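Putative lipase (PDB 3BZW) probably acts as an ester-cleaving hydrolase of the GDSL-like (SGNH) family, perhaps a lysophospholipase, though its substrate is not established. Local coordinates at residues A[22-26]-A[27-31]; A[51-54]-A[55-59]; A[212-216]-A[217-221]; A[253-256]-A[257-261]. One frame throughout, in Å; residues are numbered along the deposited sequence.

Interaction 1 (A[22-26]-A[27-31])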
loop_
_atom_site.group_PDB
_atom_site.type_symbol
_atom_site.label_atom_id
_atom_site.label_comp_id
_atom_site.label_asym_id
_atom_site.label_seq_id
_atom_site.Cartn_x
_atom_site.Cartn_y
_atom_site.Cartn_z
ATOM N N HIS A 22 -10.523 38.511 21.914
ATOM C CA HIS A 22 -9.586 38.109 20.876
ATOM C C HIS A 22 -8.178 38.547 21.276
ATOM O O HIS A 22 -7.935 39.726 21.519
ATOM C CB HIS A 22 -9.964 38.729 19.528
ATOM C CG HIS A 22 -9.204 38.148 18.379
ATOM N ND1 HIS A 22 -9.823 37.521 17.318
ATOM C CD2 HIS A 22 -7.874 38.042 18.156
ATOM C CE1 HIS A 22 -8.904 37.050 16.494
ATOM N NE2 HIS A 22 -7.712 37.352 16.979
ATOM N N PRO A 23 -7.231 37.594 21.349
ATOM C CA PRO A 23 -5.838 37.865 21.725
ATOM C C PRO A 23 -5.057 38.848 20.853
ATOM O O PRO A 23 -4.001 39.335 21.262
ATOM C CB PRO A 23 -5.204 36.472 21.743
ATOM C CG PRO A 23 -6.034 35.701 20.755
ATOM C CD PRO A 23 -7.431 36.160 21.076
ATOM N N TRP A 24 -5.563 39.140 19.657
ATOM C CA TRP A 24 -4.878 40.067 18.758
ATOM C C TRP A 24 -5.509 41.460 18.790
ATOM O O TRP A 24 -5.006 42.396 18.173
ATOM C CB TRP A 24 -4.876 39.512 17.323
ATOM C CG TRP A 24 -4.052 38.257 17.181
ATOM C CD1 TRP A 24 -4.268 37.064 17.803
ATOM C CD2 TRP A 24 -2.844 38.100 16.423
ATOM N NE1 TRP A 24 -3.268 36.172 17.488
ATOM C CE2 TRP A 24 -2.382 36.783 16.642
ATOM C CE3 TRP A 24 -2.106 38.944 15.583
ATOM C CZ2 TRP A 24 -1.211 36.290 16.052
ATOM C CZ3 TRP A 24 -0.940 38.452 14.994
ATOM C CH2 TRP A 24 -0.506 37.138 15.234
ATOM N N GLN A 25 -6.606 41.588 19.526
ATOM C CA GLN A 25 -7.314 42.855 19.653
ATOM C C GLN A 25 -6.393 43.982 20.116
ATOM O O GLN A 25 -5.722 43.854 21.136
ATOM C CB GLN A 25 -8.468 42.702 20.649
ATOM C CG GLN A 25 -9.156 44.003 21.036
ATOM C CD GLN A 25 -9.969 44.595 19.907
ATOM O OE1 GLN A 25 -10.887 43.958 19.392
ATOM N NE2 GLN A 25 -9.640 45.824 19.520
ATOM N N GLY A 26 -6.368 45.075 19.353
ATOM C CA GLY A 26 -5.554 46.231 19.700
ATOM C C GLY A 26 -4.047 46.087 19.590
ATOM O O GLY A 26 -3.313 46.996 19.969
ATOM N N LYS A 27 -3.575 44.962 19.065
ATOM C CA LYS A 27 -2.140 44.739 18.943
ATOM C C LYS A 27 -1.527 45.369 17.695
ATOM O O LYS A 27 -2.234 45.767 16.769
ATOM C CB LYS A 27 -1.842 43.238 18.955
ATOM C CG LYS A 27 -2.345 42.518 20.200
ATOM C CD LYS A 27 -1.778 43.120 21.477
ATOM C CE LYS A 27 -2.292 42.367 22.697
ATOM N NZ LYS A 27 -1.915 43.038 23.976
ATOM N N LYS A 28 -0.202 45.464 17.685
ATOM C CA LYS A 28 0.505 46.029 16.548
ATOM C C LYS A 28 1.184 44.873 15.830
ATOM O O LYS A 28 1.972 44.134 16.424
ATOM C CB LYS A 28 1.510 47.072 17.035
ATOM C CG LYS A 28 0.815 48.119 17.902
ATOM C CD LYS A 28 1.562 49.421 17.991
ATOM C CE LYS A 28 0.726 50.432 18.770
ATOM N NZ LYS A 28 1.350 51.779 18.784
ATOM N N VAL A 29 0.865 44.717 14.551
ATOM C CA VAL A 29 1.397 43.611 13.766
ATOM C C VAL A 29 2.215 43.995 12.542
ATOM O O VAL A 29 1.858 44.905 11.792
ATOM C CB VAL A 29 0.242 42.685 13.300
ATOM C CG1 VAL A 29 0.801 41.520 12.496
ATOM C CG2 VAL A 29 -0.540 42.175 14.507
ATOM N N GLY A 30 3.320 43.285 12.346
ATOM C CA GLY A 30 4.157 43.529 11.188
ATOM C C GLY A 30 3.750 42.542 10.111
ATOM O O GLY A 30 3.643 41.346 10.381
ATOM N N TYR A 31 3.508 43.027 8.897
ATOM C CA TYR A 31 3.105 42.146 7.806
ATOM C C TYR A 31 4.188 42.051 6.736
ATOM O O TYR A 31 4.453 43.011 6.010
ATOM C CB TYR A 31 1.797 42.638 7.179
ATOM C CG TYR A 31 0.617 42.660 8.131
ATOM C CD1 TYR A 31 0.364 43.767 8.944
ATOM C CD2 TYR A 31 -0.257 41.578 8.205
ATOM C CE1 TYR A 31 -0.739 43.796 9.805
ATOM C CE2 TYR A 31 -1.356 41.592 9.059
ATOM C CZ TYR A 31 -1.595 42.702 9.855
ATOM O OH TYR A 31 -2.698 42.717 10.679
#
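With W24 CG anti to its carbonyl carbon (chi1 -66°), the six-membered end of the indole reaches V29. V29 CG2 is likewise anti to the carbonyl carbon, and it meets the ring at its edge, near the ring plane. W24 CE3 lies 3.7 Å from V29 CG2. The two side chains cross at about a right angle.

The backbone here makes two overlapping turns. A type I turn runs from H22 to Q25, and a type II turn runs from W24 to K27. The second is closed by K27 N, which donates to W24 O at 3.1 Å. G26 has the positive phi usual at the third position of a type II turn.

The K27 chain bends at chi2 (-57°) and folds back along the turn. K27 CG rests 3.3 Å from W24 O, and K27 CE lies 3.8 Å from P23 O. With an alanine here the methylenes from CG to CE are gone, and the W24 and P23 carbonyls would probably lose their cover from this chain.

W24 NE1 donates to the backbone O of L262. The indole also packs on A91 and L93 of strand 91-95. V29 touches L93 and I59. The turn runs on into strand 28-33 of the parallel sheet, between strands 60-63 and 91-95.

Interaction 2 (A[51-54]-A[55-59])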
loop_
_atom_site.group_PDB
_atom_site.type_symbol
_atom_site.label_atom_id
_atom_site.label_comp_id
_atom_site.label_asym_id
_atom_site.label_seq_id
_atom_site.Cartn_x
_atom_site.Cartn_y
_atom_site.Cartn_z
ATOM N N ASP A 51 -5.912 45.774 6.383
ATOM C CA ASP A 51 -6.720 46.979 6.526
ATOM C C ASP A 51 -8.044 46.592 7.195
ATOM O O ASP A 51 -8.599 47.346 7.995
ATOM C CB ASP A 51 -6.990 47.593 5.152
ATOM C CG ASP A 51 -7.050 49.105 5.193
ATOM O OD1 ASP A 51 -7.668 49.651 6.129
ATOM O OD2 ASP A 51 -6.483 49.748 4.286
ATOM N N PHE A 52 -8.546 45.407 6.859
ATOM C CA PHE A 52 -9.783 44.916 7.452
ATOM C C PHE A 52 -9.541 44.558 8.913
ATOM O O PHE A 52 -10.395 44.797 9.769
ATOM C CB PHE A 52 -10.286 43.685 6.698
ATOM C CG PHE A 52 -10.959 44.006 5.398
ATOM C CD1 PHE A 52 -12.231 44.575 5.382
ATOM C CD2 PHE A 52 -10.327 43.737 4.188
ATOM C CE1 PHE A 52 -12.872 44.872 4.177
ATOM C CE2 PHE A 52 -10.955 44.028 2.972
ATOM C CZ PHE A 52 -12.231 44.596 2.968
ATOM N N LEU A 53 -8.377 43.986 9.198
ATOM C CA LEU A 53 -8.041 43.611 10.566
ATOM C C LEU A 53 -7.860 44.862 11.418
ATOM O O LEU A 53 -8.159 44.860 12.615
ATOM C CB LEU A 53 -6.768 42.759 10.593
ATOM C CG LEU A 53 -6.912 41.346 10.017
ATOM C CD1 LEU A 53 -5.562 40.645 10.036
ATOM C CD2 LEU A 53 -7.931 40.558 10.832
ATOM N N LYS A 54 -7.371 45.930 10.797
ATOM C CA LYS A 54 -7.185 47.191 11.502
ATOM C C LYS A 54 -8.562 47.666 11.954
ATOM O O LYS A 54 -8.759 48.087 13.093
ATOM C CB LYS A 54 -6.569 48.233 10.567
ATOM C CG LYS A 54 -6.237 49.550 11.251
ATOM C CD LYS A 54 -5.753 50.606 10.263
ATOM C CE LYS A 54 -6.901 51.161 9.436
ATOM N NZ LYS A 54 -6.433 52.213 8.489
ATOM N N GLU A 55 -9.512 47.572 11.033
ATOM C CA GLU A 55 -10.896 47.978 11.243
ATOM C C GLU A 55 -11.662 47.113 12.246
ATOM O O GLU A 55 -12.320 47.633 13.148
ATOM C CB GLU A 55 -11.616 47.951 9.892
ATOM C CG GLU A 55 -13.124 48.128 9.925
ATOM C CD GLU A 55 -13.745 47.864 8.560
ATOM O OE1 GLU A 55 -13.163 48.321 7.551
ATOM O OE2 GLU A 55 -14.807 47.209 8.491
ATOM N N TRP A 56 -11.562 45.797 12.086
ATOM C CA TRP A 56 -12.282 44.859 12.942
ATOM C C TRP A 56 -11.694 44.596 14.321
ATOM O O TRP A 56 -12.434 44.408 15.287
ATOM C CB TRP A 56 -12.432 43.504 12.238
ATOM C CG TRP A 56 -13.044 43.545 10.872
ATOM C CD1 TRP A 56 -13.992 44.419 10.415
ATOM C CD2 TRP A 56 -12.831 42.599 9.818
ATOM N NE1 TRP A 56 -14.391 44.068 9.144
ATOM C CE2 TRP A 56 -13.693 42.954 8.753
ATOM C CE3 TRP A 56 -12.000 41.480 9.671
ATOM C CZ2 TRP A 56 -13.747 42.229 7.558
ATOM C CZ3 TRP A 56 -12.055 40.757 8.479
ATOM C CH2 TRP A 56 -12.924 41.137 7.440
ATOM N N LEU A 57 -10.369 44.566 14.413
ATOM C CA LEU A 57 -9.714 44.275 15.683
ATOM C C LEU A 57 -8.837 45.391 16.235
ATOM O O LEU A 57 -8.196 45.219 17.272
ATOM C CB LEU A 57 -8.887 42.991 15.546
ATOM C CG LEU A 57 -9.696 41.738 15.201
ATOM C CD1 LEU A 57 -8.767 40.555 14.967
ATOM C CD2 LEU A 57 -10.659 41.437 16.336
ATOM N N GLY A 58 -8.812 46.528 15.550
ATOM C CA GLY A 58 -8.001 47.643 16.008
ATOM C C GLY A 58 -6.517 47.331 15.978
ATOM O O GLY A 58 -5.750 47.817 16.817
ATOM N N ILE A 59 -6.108 46.521 15.007
ATOM C CA ILE A 59 -4.709 46.128 14.866
ATOM C C ILE A 59 -3.922 47.117 14.007
ATOM O O ILE A 59 -4.260 47.346 12.848
ATOM C CB ILE A 59 -4.604 44.717 14.240
ATOM C CG1 ILE A 59 -5.240 43.694 15.183
ATOM C CG2 ILE A 59 -3.149 44.366 13.959
ATOM C CD1 ILE A 59 -5.290 42.283 14.619
#
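W56 and F52 lie one helical turn apart, side by side and pointing the same way. The W56 side chain starts at CB, 3.5 Å from F52 O. Its CG comes closer, at 3.1 Å from F52 O. This oxygen sits over one face of the indole, offset toward the rim. The same oxygen accepts the backbone bond from W56 N at 2.8 Å, so amide and ring of one residue both meet it. Farther out, CZ2 touches F52 CD1 at 3.5 Å. At the far end CH2 lies near F52 CB, which stands over the face of the six-membered ring, 3.7 Å from its centroid, as a CH-pi contact. The two aromatic planes are 35° apart and meet obliquely.

This is the last part of helix 49-57, the helix of the beta-alpha-beta unit that links strands 28-33 and 60-63. L57 N still donates to L53 O at 2.9 Å. G58 then leaves helical geometry with positive phi, and its N makes a weak bond to K54 O. Beyond it, I59 turns back, and its O lies 3.2 Å from K54 CA in a CA-H...O contact.

L53 packs on Y31 of strand 28-33. Its CD2 meets L57 CD1, and its CB faces I59 CD1. E55 OE1 forms a salt bridge with K47. W56 makes a cation-pi contact with R253, and F52 packs on E249 and A252 of helix 245-258.

Interaction 3 (A[212-216]-A[217-221])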
loop_
_atom_site.group_PDB
_atom_site.type_symbol
_atom_site.label_atom_id
_atom_site.label_comp_id
_atom_site.label_asym_id
_atom_site.label_seq_id
_atom_site.Cartn_x
_atom_site.Cartn_y
_atom_site.Cartn_z
ATOM N N PRO A 212 4.534 28.452 14.522
ATOM C CA PRO A 212 3.176 28.137 14.073
ATOM C C PRO A 212 2.952 28.492 12.607
ATOM O O PRO A 212 3.500 29.468 12.097
ATOM C CB PRO A 212 2.299 28.959 15.018
ATOM C CG PRO A 212 3.160 30.152 15.322
ATOM C CD PRO A 212 4.524 29.531 15.526
ATOM N N VAL A 213 2.152 27.679 11.933
ATOM C CA VAL A 213 1.844 27.911 10.532
ATOM C C VAL A 213 0.340 27.805 10.339
ATOM O O VAL A 213 -0.277 26.854 10.805
ATOM C CB VAL A 213 2.524 26.862 9.617
ATOM C CG1 VAL A 213 2.119 27.098 8.155
ATOM C CG2 VAL A 213 4.038 26.933 9.771
ATOM N N ILE A 214 -0.245 28.801 9.682
ATOM C CA ILE A 214 -1.667 28.789 9.378
ATOM C C ILE A 214 -1.715 28.401 7.900
ATOM O O ILE A 214 -1.165 29.100 7.050
ATOM C CB ILE A 214 -2.308 30.181 9.594
ATOM C CG1 ILE A 214 -2.321 30.508 11.092
ATOM C CG2 ILE A 214 -3.730 30.207 9.032
ATOM C CD1 ILE A 214 -2.955 31.837 11.426
ATOM N N ASP A 215 -2.346 27.269 7.603
ATOM C CA ASP A 215 -2.417 26.780 6.231
ATOM C C ASP A 215 -3.457 27.543 5.419
ATOM O O ASP A 215 -4.498 27.001 5.038
ATOM C CB ASP A 215 -2.725 25.280 6.233
ATOM C CG ASP A 215 -2.450 24.623 4.889
ATOM O OD1 ASP A 215 -1.898 25.294 3.990
ATOM O OD2 ASP A 215 -2.780 23.430 4.734
ATOM N N PHE A 216 -3.142 28.807 5.161
ATOM C CA PHE A 216 -3.986 29.725 4.411
ATOM C C PHE A 216 -4.412 29.131 3.069
ATOM O O PHE A 216 -5.546 29.327 2.622
ATOM C CB PHE A 216 -3.215 31.031 4.192
ATOM C CG PHE A 216 -4.014 32.270 4.485
ATOM C CD1 PHE A 216 -4.859 32.328 5.591
ATOM C CD2 PHE A 216 -3.890 33.398 3.678
ATOM C CE1 PHE A 216 -5.567 33.485 5.890
ATOM C CE2 PHE A 216 -4.596 34.564 3.968
ATOM C CZ PHE A 216 -5.435 34.608 5.077
ATOM N N ASN A 217 -3.493 28.405 2.440
ATOM C CA ASN A 217 -3.740 27.762 1.153
ATOM C C ASN A 217 -5.043 26.970 1.183
ATOM O O ASN A 217 -5.797 26.957 0.207
ATOM C CB ASN A 217 -2.570 26.835 0.818
ATOM C CG ASN A 217 -2.737 26.139 -0.520
ATOM O OD1 ASN A 217 -3.226 25.012 -0.589
ATOM N ND2 ASN A 217 -2.335 26.815 -1.594
ATOM N N ALA A 218 -5.314 26.318 2.307
ATOM C CA ALA A 218 -6.536 25.537 2.431
ATOM C C ALA A 218 -7.689 26.261 3.136
ATOM O O ALA A 218 -8.796 26.308 2.609
ATOM C CB ALA A 218 -6.244 24.222 3.153
ATOM N N VAL A 219 -7.431 26.830 4.312
ATOM C CA VAL A 219 -8.503 27.472 5.076
ATOM C C VAL A 219 -9.241 28.665 4.477
ATOM O O VAL A 219 -10.391 28.914 4.848
ATOM C CB VAL A 219 -8.037 27.837 6.506
ATOM C CG1 VAL A 219 -7.647 26.562 7.251
ATOM C CG2 VAL A 219 -6.871 28.814 6.462
ATOM N N THR A 220 -8.616 29.399 3.560
ATOM C CA THR A 220 -9.304 30.534 2.938
ATOM C C THR A 220 -10.425 29.999 2.045
ATOM O O THR A 220 -11.421 30.683 1.794
ATOM C CB THR A 220 -8.359 31.386 2.056
ATOM O OG1 THR A 220 -7.825 30.575 1.003
ATOM C CG2 THR A 220 -7.218 31.953 2.885
ATOM N N GLY A 221 -10.250 28.770 1.567
ATOM C CA GLY A 221 -11.246 28.157 0.705
ATOM C C GLY A 221 -11.327 28.843 -0.648
ATOM O O GLY A 221 -12.314 28.707 -1.363
#
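The T220 methyl sits squarely over the centre of the F216 ring. T220 CG2 is 3.5 Å from the ring centroid and 7° off the normal, a CH-pi contact with nearly equal distances to all six carbons. The two side chains cross at about a right angle. With chi1 at 60°, T220 OG1 lies between the backbone N and the carbonyl carbon, beside F216 O. This leaves CG2 anti to the carbonyl carbon, turned to the ring. T220 N donates to that same F216 O at 3.2 Å.

Just before the short helix 216-219, D215 is the centre of an inverse gamma turn, with F216 N bonded to I214 O at 2.8 Å. D215 O then takes two donors. V219 N lies in its carbonyl plane at 3.0 Å, while A218 N comes from above that plane at 2.9 Å. V219 CG2 also packs close to D215 O and approaches F216 CD1.

D215 stands at the N-cap position, but its carboxylate makes no capping bond. OD1 is bonded to T167 OG1, and OD2 forms a salt bridge with K203. D215 OD1 also lies alongside N217 CB, at 3.6 Å. N217 and A218 pack on N207 and G206 of a neighbouring subunit.

The F216 ring meets F95 edge-to-face and packs on M251. I214 lies on strand 213-214, outermost in the sheet within this chain, against V164 and L166 of strand 162-166. V219 packs on T254 and Q258 of helix 245-258.

Interaction 4 (A[253-256]-A[257-261])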
loop_
_atom_site.group_PDB
_atom_site.type_symbol
_atom_site.label_atom_id
_atom_site.label_comp_id
_atom_site.label_asym_id
_atom_site.label_seq_id
_atom_site.Cartn_x
_atom_site.Cartn_y
_atom_site.Cartn_z
ATOM N N ARG A 253 -11.138 37.778 7.197
ATOM C CA ARG A 253 -12.102 37.162 8.099
ATOM C C ARG A 253 -11.620 35.770 8.509
ATOM O O ARG A 253 -11.828 35.332 9.645
ATOM C CB ARG A 253 -13.472 37.067 7.428
ATOM C CG ARG A 253 -14.611 37.013 8.420
ATOM C CD ARG A 253 -14.818 38.367 9.074
ATOM N NE ARG A 253 -15.544 38.240 10.331
ATOM C CZ ARG A 253 -15.906 39.268 11.091
ATOM N NH1 ARG A 253 -15.615 40.509 10.717
ATOM N NH2 ARG A 253 -16.550 39.052 12.232
ATOM N N THR A 254 -10.978 35.075 7.577
ATOM C CA THR A 254 -10.453 33.740 7.854
ATOM C C THR A 254 -9.353 33.889 8.895
ATOM O O THR A 254 -9.328 33.192 9.908
ATOM C CB THR A 254 -9.853 33.105 6.580
ATOM O OG1 THR A 254 -10.895 32.890 5.621
ATOM C CG2 THR A 254 -9.181 31.773 6.899
ATOM N N LEU A 255 -8.453 34.824 8.633
ATOM C CA LEU A 255 -7.326 35.096 9.515
ATOM C C LEU A 255 -7.810 35.469 10.915
ATOM O O LEU A 255 -7.237 35.040 11.919
ATOM C CB LEU A 255 -6.493 36.229 8.908
ATOM C CG LEU A 255 -5.032 36.404 9.307
ATOM C CD1 LEU A 255 -4.314 35.062 9.307
ATOM C CD2 LEU A 255 -4.377 37.373 8.321
HETATM N N MSE A 256 -8.876 36.259 10.979
HETATM C CA MSE A 256 -9.416 36.681 12.261
HETATM C C MSE A 256 -9.723 35.505 13.182
HETATM O O MSE A 256 -9.341 35.508 14.350
HETATM C CB MSE A 256 -10.684 37.510 12.063
HETATM C CG MSE A 256 -11.230 38.088 13.354
HETATM SE SE MSE A 256 -12.751 39.256 13.058
HETATM C CE MSE A 256 -13.939 38.520 14.381
ATOM N N TYR A 257 -10.403 34.493 12.659
ATOM C CA TYR A 257 -10.748 33.339 13.480
ATOM C C TYR A 257 -9.641 32.302 13.623
ATOM O O TYR A 257 -9.601 31.568 14.609
ATOM C CB TYR A 257 -12.038 32.711 12.956
ATOM C CG TYR A 257 -13.210 33.629 13.201
ATOM C CD1 TYR A 257 -13.782 33.730 14.469
ATOM C CD2 TYR A 257 -13.681 34.472 12.195
ATOM C CE1 TYR A 257 -14.791 34.654 14.730
ATOM C CE2 TYR A 257 -14.683 35.400 12.448
ATOM C CZ TYR A 257 -15.232 35.487 13.713
ATOM O OH TYR A 257 -16.207 36.417 13.967
ATOM N N GLN A 258 -8.739 32.246 12.649
ATOM C CA GLN A 258 -7.622 31.310 12.712
ATOM C C GLN A 258 -6.609 31.781 13.761
ATOM O O GLN A 258 -5.961 30.968 14.420
ATOM C CB GLN A 258 -6.935 31.212 11.346
ATOM C CG GLN A 258 -7.728 30.458 10.290
ATOM C CD GLN A 258 -7.690 28.951 10.488
ATOM O OE1 GLN A 258 -6.621 28.338 10.460
ATOM N NE2 GLN A 258 -8.858 28.347 10.686
ATOM N N LEU A 259 -6.477 33.098 13.907
ATOM C CA LEU A 259 -5.544 33.683 14.869
ATOM C C LEU A 259 -6.048 33.614 16.308
ATOM O O LEU A 259 -5.305 33.887 17.255
ATOM C CB LEU A 259 -5.259 35.141 14.500
ATOM C CG LEU A 259 -4.400 35.378 13.255
ATOM C CD1 LEU A 259 -4.276 36.870 12.994
ATOM C CD2 LEU A 259 -3.026 34.761 13.455
ATOM N N LEU A 260 -7.317 33.259 16.463
ATOM C CA LEU A 260 -7.935 33.144 17.779
ATOM C C LEU A 260 -7.219 32.072 18.598
ATOM O O LEU A 260 -7.244 32.090 19.829
ATOM C CB LEU A 260 -9.408 32.756 17.620
ATOM C CG LEU A 260 -10.471 33.531 18.395
ATOM C CD1 LEU A 260 -11.822 32.869 18.168
ATOM C CD2 LEU A 260 -10.132 33.551 19.879
ATOM N N ALA A 261 -6.572 31.144 17.900
ATOM C CA ALA A 261 -5.866 30.038 18.542
ATOM C C ALA A 261 -4.453 30.367 19.012
ATOM O O ALA A 261 -3.808 29.540 19.659
ATOM C CB ALA A 261 -5.821 28.843 17.594
#
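L259 N donates to L255 O at 2.9 Å, an i to i+4 bond near the end of helix 245-258. Q258 N to T254 O is similar, at 3.0 Å, while Y257 N to R253 O is weak. The side chains follow the same spacing. L255 CG packs on L259 CD1 at 3.8 Å, and T254 CG2 lies alongside Q258 CG.

The distinctive group is built round Y257. R253 and Y257 run side by side, with the guanidinium and ring planes 47° apart. R253 NH2 donates to Y257 OH at 3.2 Å, with the hydroxyl tilted 24° out of the guanidinium plane. R253 CG is anti to its backbone N, and the bend at chi2 (72°) turns the chain along the ring. M256 is a selenomethionine, and its SE sits over the centre of the R253 guanidinium, 3.7 Å above the plane. Its CE reaches Y257 CZ at 3.4 Å. A phenylalanine in place of Y257 would probably leave R253 NH2 without this acceptor and its guanidinium freer to turn.

M256 also packs on W56 and L57, and L255 lies against L53 and I214. Y257 packs on L260 of a neighbouring subunit, another copy of the protein, and Q258 NE2 bonds to A261 O of that subunit. The oblique approach of M256 SE to the Y257 ring, 4.9 Å from the centroid, is a Met-aromatic contact, here on the C-terminal helix 245-258 of the SGNH hydrolase fold.

Interaction 4 lies next to all three others. Its centre is 11 Å from that of interaction 1, 12 Å from interaction 2 and 10 Å from interaction 3. Helix 245-258 meets helix 49-57 where L53 CD1 packs 3.9 Å from L255 CD2. Segment 257-261 meets strand 213-214 where I214 CD1 lies 3.6 Å from L259 CD2. Interactions 1 and 2 also join directly, through a probable hydrogen bond of 2.8 Å from G26 N to L57 O. Interaction 3 stays apart from both, with nearest atoms about 7 and 8 Å away. Interactions 3 and 4 also both touch a neighbouring subunit.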